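Local coordinates for uncharacterized protein (Xanthomonas axonopodis pv. citri, PDB 3OV5) that is a VirB7 component of the Xanthomonas type IV secretion system, probably acting at the outer membrane, and carries an N0 domain like those of outer membrane transport proteins, at residues 14-19 and 30-35; 20-25 and 53-58; 67-72 and 78-83. All coordinates share one frame; numbering follows the deposited sequence. Where two conformers were deposited one is given.

Contact 1. Residues 14-19 and 30-35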
loop_
_atom_site.group_PDB
_atom_site.type_symbol
_atom_site.label_atom_id
_atom_site.label_comp_id
_atom_site.label_asym_id
_atom_site.label_seq_id
_atom_site.Cartn_x
_atom_site.Cartn_y
_atom_site.Cartn_z
ATOM N N THR A 14 2.959 -8.884 -4.779
ATOM C CA THR A 14 2.658 -8.889 -3.371
ATOM C C THR A 14 2.440 -7.489 -2.862
ATOM O O THR A 14 2.815 -6.494 -3.515
ATOM C CB THR A 14 3.786 -9.538 -2.526
ATOM O OG1 THR A 14 4.890 -8.623 -2.435
ATOM C CG2 THR A 14 4.274 -10.869 -3.105
ATOM N N LEU A 15 1.881 -7.404 -1.662
ATOM C CA LEU A 15 1.635 -6.141 -0.998
ATOM C C LEU A 15 2.946 -5.351 -0.826
ATOM O O LEU A 15 3.024 -4.168 -1.197
ATOM C CB LEU A 15 0.985 -6.408 0.362
ATOM C CG LEU A 15 0.726 -5.200 1.237
ATOM C CD1 LEU A 15 -0.189 -4.181 0.575
ATOM C CD2 LEU A 15 0.150 -5.666 2.584
ATOM N N LYS A 16 3.956 -5.978 -0.225
ATOM C CA LYS A 16 5.201 -5.280 0.040
ATOM C C LYS A 16 5.870 -4.859 -1.269
ATOM O O LYS A 16 6.415 -3.762 -1.332
ATOM C CB LYS A 16 6.138 -6.155 0.879
ATOM C CG LYS A 16 7.392 -5.404 1.340
ATOM C CD LYS A 16 8.288 -6.286 2.210
ATOM C CE LYS A 16 8.844 -7.452 1.457
ATOM N NZ LYS A 16 9.786 -8.266 2.297
ATOM N N THR A 17 5.902 -5.754 -2.252
ATOM C CA THR A 17 6.629 -5.421 -3.479
ATOM C C THR A 17 5.901 -4.350 -4.293
ATOM O O THR A 17 6.559 -3.496 -4.918
ATOM C CB THR A 17 6.985 -6.669 -4.275
ATOM O OG1 THR A 17 5.842 -7.382 -4.665
ATOM C CG2 THR A 17 7.979 -7.557 -3.497
ATOM N N MET A 18 4.564 -4.370 -4.309
ATOM C CA MET A 18 3.836 -3.286 -4.943
ATOM C C MET A 18 4.175 -1.975 -4.259
ATOM O O MET A 18 4.441 -0.949 -4.909
ATOM C CB MET A 18 2.330 -3.527 -4.906
ATOM C CG MET A 18 1.560 -2.445 -5.663
ATOM S SD MET A 18 -0.213 -2.682 -5.636
ATOM C CE MET A 18 -0.546 -2.294 -3.897
ATOM N N LEU A 19 4.137 -1.975 -2.930
ATOM C CA LEU A 19 4.430 -0.750 -2.191
ATOM C C LEU A 19 5.886 -0.304 -2.366
ATOM O O LEU A 19 6.159 0.882 -2.334
ATOM C CB LEU A 19 4.059 -0.927 -0.726
ATOM C CG LEU A 19 2.551 -0.886 -0.478
ATOM C CD1 LEU A 19 2.266 -1.298 0.956
ATOM C CD2 LEU A 19 2.004 0.496 -0.765
ATOM N N LEU A 30 9.500 3.028 2.282
ATOM C CA LEU A 30 8.497 2.074 2.739
ATOM C C LEU A 30 8.919 1.531 4.101
ATOM O O LEU A 30 10.026 0.992 4.234
ATOM C CB LEU A 30 8.364 0.905 1.760
ATOM C CG LEU A 30 7.465 -0.243 2.225
ATOM C CD1 LEU A 30 6.035 0.210 2.422
ATOM C CD2 LEU A 30 7.512 -1.393 1.220
ATOM N N SER A 31 8.032 1.637 5.094
ATOM C CA SER A 31 8.203 0.965 6.377
ATOM C C SER A 31 7.151 -0.120 6.466
ATOM O O SER A 31 5.966 0.155 6.648
ATOM C CB SER A 31 8.047 1.957 7.516
ATOM O OG SER A 31 9.103 2.900 7.464
ATOM N N TYR A 32 7.595 -1.353 6.252
ATOM C CA TYR A 32 6.711 -2.496 6.216
ATOM C C TYR A 32 6.803 -3.219 7.555
ATOM O O TYR A 32 7.719 -3.987 7.803
ATOM C CB TYR A 32 7.070 -3.416 5.040
ATOM C CG TYR A 32 6.043 -4.495 4.831
ATOM C CD1 TYR A 32 4.877 -4.238 4.095
ATOM C CD2 TYR A 32 6.196 -5.751 5.395
ATOM C CE1 TYR A 32 3.877 -5.212 3.946
ATOM C CE2 TYR A 32 5.213 -6.741 5.240
ATOM C CZ TYR A 32 4.047 -6.455 4.531
ATOM O OH TYR A 32 3.050 -7.377 4.392
ATOM N N ASN A 33 5.860 -2.926 8.450
ATOM C CA ASN A 33 5.952 -3.341 9.847
ATOM C C ASN A 33 5.041 -4.529 10.178
ATOM O O ASN A 33 4.403 -4.568 11.241
ATOM C CB ASN A 33 5.648 -2.150 10.759
ATOM C CG ASN A 33 6.670 -1.050 10.696
ATOM O OD1 ASN A 33 7.635 -1.102 9.940
ATOM N ND2 ASN A 33 6.448 -0.029 11.511
ATOM N N LEU A 34 5.003 -5.499 9.272
ATOM C CA LEU A 34 4.284 -6.749 9.459
ATOM C C LEU A 34 5.255 -7.904 9.382
ATOM O O LEU A 34 6.300 -7.811 8.720
ATOM C CB LEU A 34 3.206 -6.925 8.398
ATOM C CG LEU A 34 2.155 -5.805 8.304
ATOM C CD1 LEU A 34 1.220 -6.081 7.143
ATOM C CD2 LEU A 34 1.350 -5.703 9.600
ATOM N N PRO A 35 4.916 -9.050 10.012
ATOM C CA PRO A 35 5.877 -10.155 10.035
ATOM C C PRO A 35 6.026 -10.872 8.700
ATOM O O PRO A 35 7.062 -11.505 8.458
ATOM C CB PRO A 35 5.283 -11.119 11.054
ATOM C CG PRO A 35 3.823 -10.769 11.096
ATOM C CD PRO A 35 3.760 -9.307 10.887
#
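The ring of Tyr32 is covered on one face by the aliphatic chain of Lys16 and met in its plane, at the edge, by CD2 of Leu15. Lys16 CB stands 4.0 Å from the centroid of the Tyr32 ring, a CH-pi contact, and the chain then runs across the ring at about a right angle to the tyrosine side chain, bringing CD to 3.8 Å from Tyr32 CD2. Because CG of Lys16 lies anti to the backbone N (chi1 -173°), its methylenes are laid on the aromatic face, while the bend at chi3 leads the ammonium end away: lysine suits this partly exposed border, its methylenes covering the ring while the charged end points off it. At the rim Leu15 CD2 comes within 3.8 Å of Tyr32 OH, and that hydroxyl is hydrogen-bonded to Ser36 O. Toward Leu19 the strand's Leu30 takes over, its two methyls reaching Leu19 CB (CD1, 3.9 Å) and Lys16 O (CD2, 3.7 Å). Thr14, the N-cap, holds the start of the helix: its OG1 accepts from Thr17 N at 3.0 Å, and Asp37 adds a hydrogen bond to Lys16 N. Leu15 and Leu19 also reach Leu59 of helix 52-63. Helix 15-19 and strand 30-32 run antiparallel (169°), the helix lying along an edge strand of the three-stranded sheet, a helix-on-sheet layer consistent with the N0 fold.

Contact 2. Residues 20-25 and 53-58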
loop_
_atom_site.group_PDB
_atom_site.type_symbol
_atom_site.label_atom_id
_atom_site.label_comp_id
_atom_site.label_asym_id
_atom_site.label_seq_id
_atom_site.Cartn_x
_atom_site.Cartn_y
_atom_site.Cartn_z
ATOM N N GLU A 20 6.834 -1.234 -2.507
ATOM C CA GLU A 20 8.200 -0.840 -2.803
ATOM C C GLU A 20 8.224 -0.020 -4.105
ATOM O O GLU A 20 8.934 0.986 -4.199
ATOM C CB GLU A 20 9.112 -2.066 -2.957
ATOM C CG GLU A 20 9.452 -2.722 -1.661
ATOM C CD GLU A 20 10.137 -4.063 -1.830
ATOM O OE1 GLU A 20 10.505 -4.639 -0.769
ATOM O OE2 GLU A 20 10.305 -4.556 -2.962
ATOM N N ARG A 21 7.443 -0.466 -5.102
ATOM C CA ARG A 21 7.372 0.271 -6.360
ATOM C C ARG A 21 6.688 1.619 -6.162
ATOM O O ARG A 21 7.194 2.653 -6.654
ATOM C CB ARG A 21 6.726 -0.571 -7.454
ATOM C CG ARG A 21 6.732 0.152 -8.786
ATOM C CD ARG A 21 6.151 -0.699 -9.936
ATOM N NE ARG A 21 4.753 -1.027 -9.674
ATOM C CZ ARG A 21 3.757 -0.153 -9.785
ATOM N NH1 ARG A 21 3.939 1.049 -10.315
ATOM N NH2 ARG A 21 2.542 -0.498 -9.374
ATOM N N TRP A 22 5.521 1.650 -5.496
ATOM C CA TRP A 22 4.877 2.947 -5.268
ATOM C C TRP A 22 5.829 3.909 -4.561
ATOM O O TRP A 22 5.878 5.094 -4.866
ATOM C CB TRP A 22 3.625 2.795 -4.420
ATOM C CG TRP A 22 2.461 2.111 -5.098
ATOM C CD1 TRP A 22 2.424 1.468 -6.322
ATOM C CD2 TRP A 22 1.135 2.000 -4.552
ATOM N NE1 TRP A 22 1.149 0.970 -6.562
ATOM C CE2 TRP A 22 0.344 1.282 -5.489
ATOM C CE3 TRP A 22 0.545 2.457 -3.366
ATOM C CZ2 TRP A 22 -1.009 1.018 -5.263
ATOM C CZ3 TRP A 22 -0.798 2.189 -3.148
ATOM C CH2 TRP A 22 -1.547 1.470 -4.081
ATOM N N ALA A 23 6.579 3.396 -3.581
ATOM C CA ALA A 23 7.510 4.229 -2.808
ATOM C C ALA A 23 8.636 4.748 -3.724
ATOM O O ALA A 23 8.945 5.947 -3.765
ATOM C CB ALA A 23 8.090 3.462 -1.639
ATOM N N ALA A 24 9.239 3.848 -4.500
ATOM C CA ALA A 24 10.301 4.214 -5.451
ATOM C C ALA A 24 9.791 5.245 -6.454
ATOM O O ALA A 24 10.514 6.175 -6.840
ATOM C CB ALA A 24 10.799 2.988 -6.162
ATOM N N ASP A 25 8.554 5.076 -6.880
ATOM C CA ASP A 25 7.946 5.962 -7.859
ATOM C C ASP A 25 7.653 7.352 -7.298
ATOM O O ASP A 25 7.310 8.270 -8.072
ATOM C CB ASP A 25 6.611 5.376 -8.329
ATOM C CG ASP A 25 6.755 4.098 -9.168
ATOM O OD1 ASP A 25 7.885 3.775 -9.591
ATOM O OD2 ASP A 25 5.710 3.428 -9.349
ATOM N N GLN A 53 -2.622 9.563 -1.315
ATOM C CA GLN A 53 -3.487 9.427 -0.140
ATOM C C GLN A 53 -4.649 8.495 -0.456
ATOM O O GLN A 53 -4.976 7.593 0.344
ATOM C CB GLN A 53 -4.017 10.794 0.284
ATOM C CG GLN A 53 -5.049 10.781 1.381
ATOM C CD GLN A 53 -4.551 10.255 2.700
ATOM O OE1 GLN A 53 -3.341 10.126 2.952
ATOM N NE2 GLN A 53 -5.518 9.953 3.608
ATOM N N GLN A 54 -5.320 8.694 -1.591
ATOM C CA GLN A 54 -6.440 7.837 -1.943
ATOM C C GLN A 54 -5.961 6.397 -2.108
ATOM O O GLN A 54 -6.620 5.464 -1.644
ATOM C CB GLN A 54 -7.137 8.341 -3.200
ATOM C CG GLN A 54 -8.371 7.506 -3.528
ATOM C CD GLN A 54 -9.081 7.997 -4.761
ATOM O OE1 GLN A 54 -9.266 9.213 -4.935
ATOM N NE2 GLN A 54 -9.468 7.073 -5.653
ATOM N N ALA A 55 -4.834 6.196 -2.803
ATOM C CA ALA A 55 -4.354 4.851 -3.092
ATOM C C ALA A 55 -3.995 4.120 -1.822
ATOM O O ALA A 55 -4.356 2.961 -1.619
ATOM C CB ALA A 55 -3.158 4.899 -4.040
ATOM N N ALA A 56 -3.225 4.782 -0.945
ATOM C CA ALA A 56 -2.816 4.161 0.304
ATOM C C ALA A 56 -4.037 3.806 1.141
ATOM O O ALA A 56 -4.090 2.751 1.786
ATOM C CB ALA A 56 -1.906 5.097 1.083
ATOM N N THR A 57 -5.024 4.695 1.157
ATOM C CA THR A 57 -6.246 4.522 1.955
ATOM C C THR A 57 -7.113 3.383 1.398
ATOM O O THR A 57 -7.630 2.542 2.151
ATOM C CB THR A 57 -6.982 5.859 2.042
ATOM O OG1 THR A 57 -6.084 6.799 2.668
ATOM C CG2 THR A 57 -8.243 5.781 2.852
ATOM N N GLU A 58 -7.259 3.315 0.073
ATOM C CA GLU A 58 -7.962 2.182 -0.533
ATOM C C GLU A 58 -7.267 0.882 -0.165
ATOM O O GLU A 58 -7.915 -0.117 0.176
ATOM C CB GLU A 58 -8.024 2.310 -2.049
ATOM C CG GLU A 58 -8.928 3.412 -2.563
ATOM C CD GLU A 58 -9.091 3.338 -4.074
ATOM O OE1 GLU A 58 -9.585 2.295 -4.540
ATOM O OE2 GLU A 58 -8.745 4.316 -4.777
#
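Trp22 and Ala55 join the two helices of this N0-type alpha/beta domain, 15-24 and 52-63, with a large indole meeting a small methyl. At the root of the tryptophan, CB leaves the helix pointing toward residues 53-58, and CG lies anti to the carbonyl carbon (chi1 -70°), which carries the ring system across the gap between backbones; the nearest CA atoms, those of Trp22 and Ala56, are still 9.6 Å apart. Midway along, NE1 turns to a different part of the fold and is hydrogen-bonded to Gln7 O, so the single polar atom of this buried side chain is satisfied, and the bond helps to hold the indole's rotation. Tyr6 packs against the ring edge-to-face, and Leu77 of strand 76-81 touches it too. The far end of the six-membered ring makes the helix-helix contact: CZ3 is 3.7 Å from Ala55 CB, and CH2 is 3.8 Å from the same methyl. Alanine suits the spot because its short side chain lets the indole come right up to the helix backbone, with CZ3 3.9 Å from Ala55 O and 4.2 Å from Ala56 N. Next door, Arg21 places NH2 at the edge of the indole, in its plane, and NH2 forms a salt bridge with Asp12, while Arg21 NH1 makes a second one, 3.1 Å from Asp25 OD2.

Contact 3. Residues 67-72 and 78-83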
loop_
_atom_site.group_PDB
_atom_site.type_symbol
_atom_site.label_atom_id
_atom_site.label_comp_id
_atom_site.label_asym_id
_atom_site.label_seq_id
_atom_site.Cartn_x
_atom_site.Cartn_y
_atom_site.Cartn_z
ATOM N N GLY A 67 -6.146 -6.890 9.802
ATOM C CA GLY A 67 -5.630 -6.097 10.909
ATOM C C GLY A 67 -4.605 -5.058 10.502
ATOM O O GLY A 67 -3.888 -4.544 11.371
ATOM N N VAL A 68 -4.537 -4.715 9.215
ATOM C CA VAL A 68 -3.464 -3.886 8.677
ATOM C C VAL A 68 -3.951 -2.485 8.358
ATOM O O VAL A 68 -5.060 -2.316 7.825
ATOM C CB VAL A 68 -2.935 -4.553 7.382
ATOM C CG1 VAL A 68 -1.889 -3.672 6.693
ATOM C CG2 VAL A 68 -2.412 -5.946 7.660
ATOM N N SER A 69 -3.095 -1.498 8.660
ATOM C CA SER A 69 -3.251 -0.122 8.219
ATOM C C SER A 69 -2.132 0.235 7.243
ATOM O O SER A 69 -0.970 -0.107 7.472
ATOM C CB SER A 69 -3.101 0.813 9.429
ATOM O OG SER A 69 -3.048 2.168 9.042
ATOM N N VAL A 70 -2.512 0.877 6.135
ATOM C CA VAL A 70 -1.551 1.479 5.206
ATOM C C VAL A 70 -1.824 2.976 5.182
ATOM O O VAL A 70 -2.974 3.392 5.022
ATOM C CB VAL A 70 -1.710 0.921 3.779
ATOM C CG1 VAL A 70 -0.669 1.560 2.836
ATOM C CG2 VAL A 70 -1.593 -0.621 3.774
ATOM N N SER A 71 -0.781 3.776 5.369
ATOM C CA SER A 71 -0.958 5.219 5.414
ATOM C C SER A 71 0.281 5.922 4.885
ATOM O O SER A 71 1.332 5.299 4.706
ATOM C CB SER A 71 -1.285 5.688 6.835
ATOM O OG SER A 71 -0.203 5.406 7.710
ATOM N N VAL A 72 0.107 7.207 4.605
ATOM C CA VAL A 72 1.177 8.110 4.229
ATOM C C VAL A 72 1.568 8.940 5.468
ATOM O O VAL A 72 0.713 9.632 6.045
ATOM C CB VAL A 72 0.711 9.068 3.119
ATOM C CG1 VAL A 72 1.824 10.008 2.744
ATOM C CG2 VAL A 72 0.210 8.298 1.904
ATOM N N LEU A 78 3.594 3.647 5.227
ATOM C CA LEU A 78 3.679 2.949 6.499
ATOM C C LEU A 78 2.626 1.852 6.553
ATOM O O LEU A 78 1.427 2.131 6.433
ATOM C CB LEU A 78 3.442 3.935 7.653
ATOM C CG LEU A 78 3.447 3.350 9.056
ATOM C CD1 LEU A 78 4.747 2.642 9.423
ATOM C CD2 LEU A 78 3.158 4.463 10.037
ATOM N N VAL A 79 3.082 0.603 6.685
ATOM C CA VAL A 79 2.209 -0.562 6.783
ATOM C C VAL A 79 2.401 -1.140 8.178
ATOM O O VAL A 79 3.526 -1.459 8.544
ATOM C CB VAL A 79 2.558 -1.623 5.726
ATOM C CG1 VAL A 79 1.559 -2.764 5.817
ATOM C CG2 VAL A 79 2.583 -1.019 4.322
ATOM N N GLN A 80 1.324 -1.254 8.961
ATOM C CA GLN A 80 1.500 -1.628 10.358
ATOM C C GLN A 80 0.199 -2.234 10.857
ATOM O O GLN A 80 -0.860 -2.046 10.256
ATOM C CB GLN A 80 1.856 -0.398 11.205
ATOM C CG GLN A 80 0.747 0.637 11.176
ATOM C CD GLN A 80 1.017 1.861 11.985
ATOM O OE1 GLN A 80 1.673 1.832 13.039
ATOM N NE2 GLN A 80 0.439 2.963 11.537
ATOM N N PRO A 81 0.243 -2.926 11.999
ATOM C CA PRO A 81 -1.010 -3.268 12.660
ATOM C C PRO A 81 -1.801 -1.998 12.929
ATOM O O PRO A 81 -1.211 -0.973 13.311
ATOM C CB PRO A 81 -0.546 -3.934 13.961
ATOM C CG PRO A 81 0.839 -4.441 13.650
ATOM C CD PRO A 81 1.420 -3.332 12.804
ATOM N N VAL A 82 -3.124 -2.052 12.772
ATOM C CA VAL A 82 -3.921 -0.839 12.970
ATOM C C VAL A 82 -3.750 -0.310 14.393
ATOM O O VAL A 82 -4.042 -1.028 15.350
ATOM C CB VAL A 82 -5.415 -1.081 12.732
ATOM C CG1 VAL A 82 -6.209 0.198 12.990
ATOM C CG2 VAL A 82 -5.689 -1.649 11.329
ATOM N N PRO A 83 -3.321 0.945 14.550
ATOM C CA PRO A 83 -3.297 1.527 15.903
ATOM C C PRO A 83 -4.716 1.833 16.372
ATOM O O PRO A 83 -5.498 2.437 15.624
ATOM C CB PRO A 83 -2.490 2.824 15.745
ATOM C CG PRO A 83 -1.715 2.662 14.453
ATOM C CD PRO A 83 -2.688 1.852 13.562
HETATM O O HOH W 1 -0.416 2.855 8.632
#
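Ser69 and Gln80 form the central hydrogen-bonded pair of this antiparallel beta hairpin, Ser69 N giving to Gln80 O at 2.8 Å and 177° at the hydrogen, almost straight, with Gln80 N answering to Ser69 O. Ser71 and Leu78 repeat the exchange nearer the turn, where Leu78 N meets Ser71 O at 2.8 Å. At the open end Val82 N gives to Gly67 O, tilted 30° from the carbonyl plane. On the face bearing Ser69, Ser71, Leu78 and Gln80, one water gathers four partners: it is hydrogen-bonded to both serine hydroxyls, donates to Leu78 O and accepts from Gln80 NE2. Small serines give the water its seat, and Gln80 arrives over the sheet because CG sits between its backbone N and carbonyl carbon (chi1 62°), the chain running straight beyond. The other face is apolar and turned to the helices, Val70 to helix 52-63 and Val79 toward Leu19 of helix 15-24. There Val70 and Val79 pair, CG2 to CG2 at 4.2 Å; Val68 CG1 is closer, 3.7 Å from Val79 CG1, the two side chains meeting at a slant. Beta-branched valines suit extended strands and fill the layer between sheet and helices. Gly67, with its positive phi, is the C-prime residue of the Schellman motif ending helix 52-63; a CB there would press against the preceding carbonyl O. Pro81 stands opposite Val68 in a non-hydrogen-bonded pair, where its missing N-H costs strand 68-72 nothing. Beyond it, Val82 lays CG2 against the backbone, 3.5 Å from Val68 C.

From the N terminus, helix 15-24 supplies the first segments of contacts 1 and 2 in succession. Contact 1 closes a short loop, turning the chain back so that strand 29-32 lies beside the helix. Contact 2 closes a much longer one, reaching helix 52-63; since its loop opens inside that of contact 1 and closes after it, the two cross. Contact 3 follows both in series as a local hairpin. Its strand 76-81 runs parallel beside strand 29-32, with Ser31 O and Asn33 N probably hydrogen-bonded to Val79, which ties contact 1 to the same sheet. Ala56 of contact 2 packs on Val70 and Val72, joining the second helix to the hairpin.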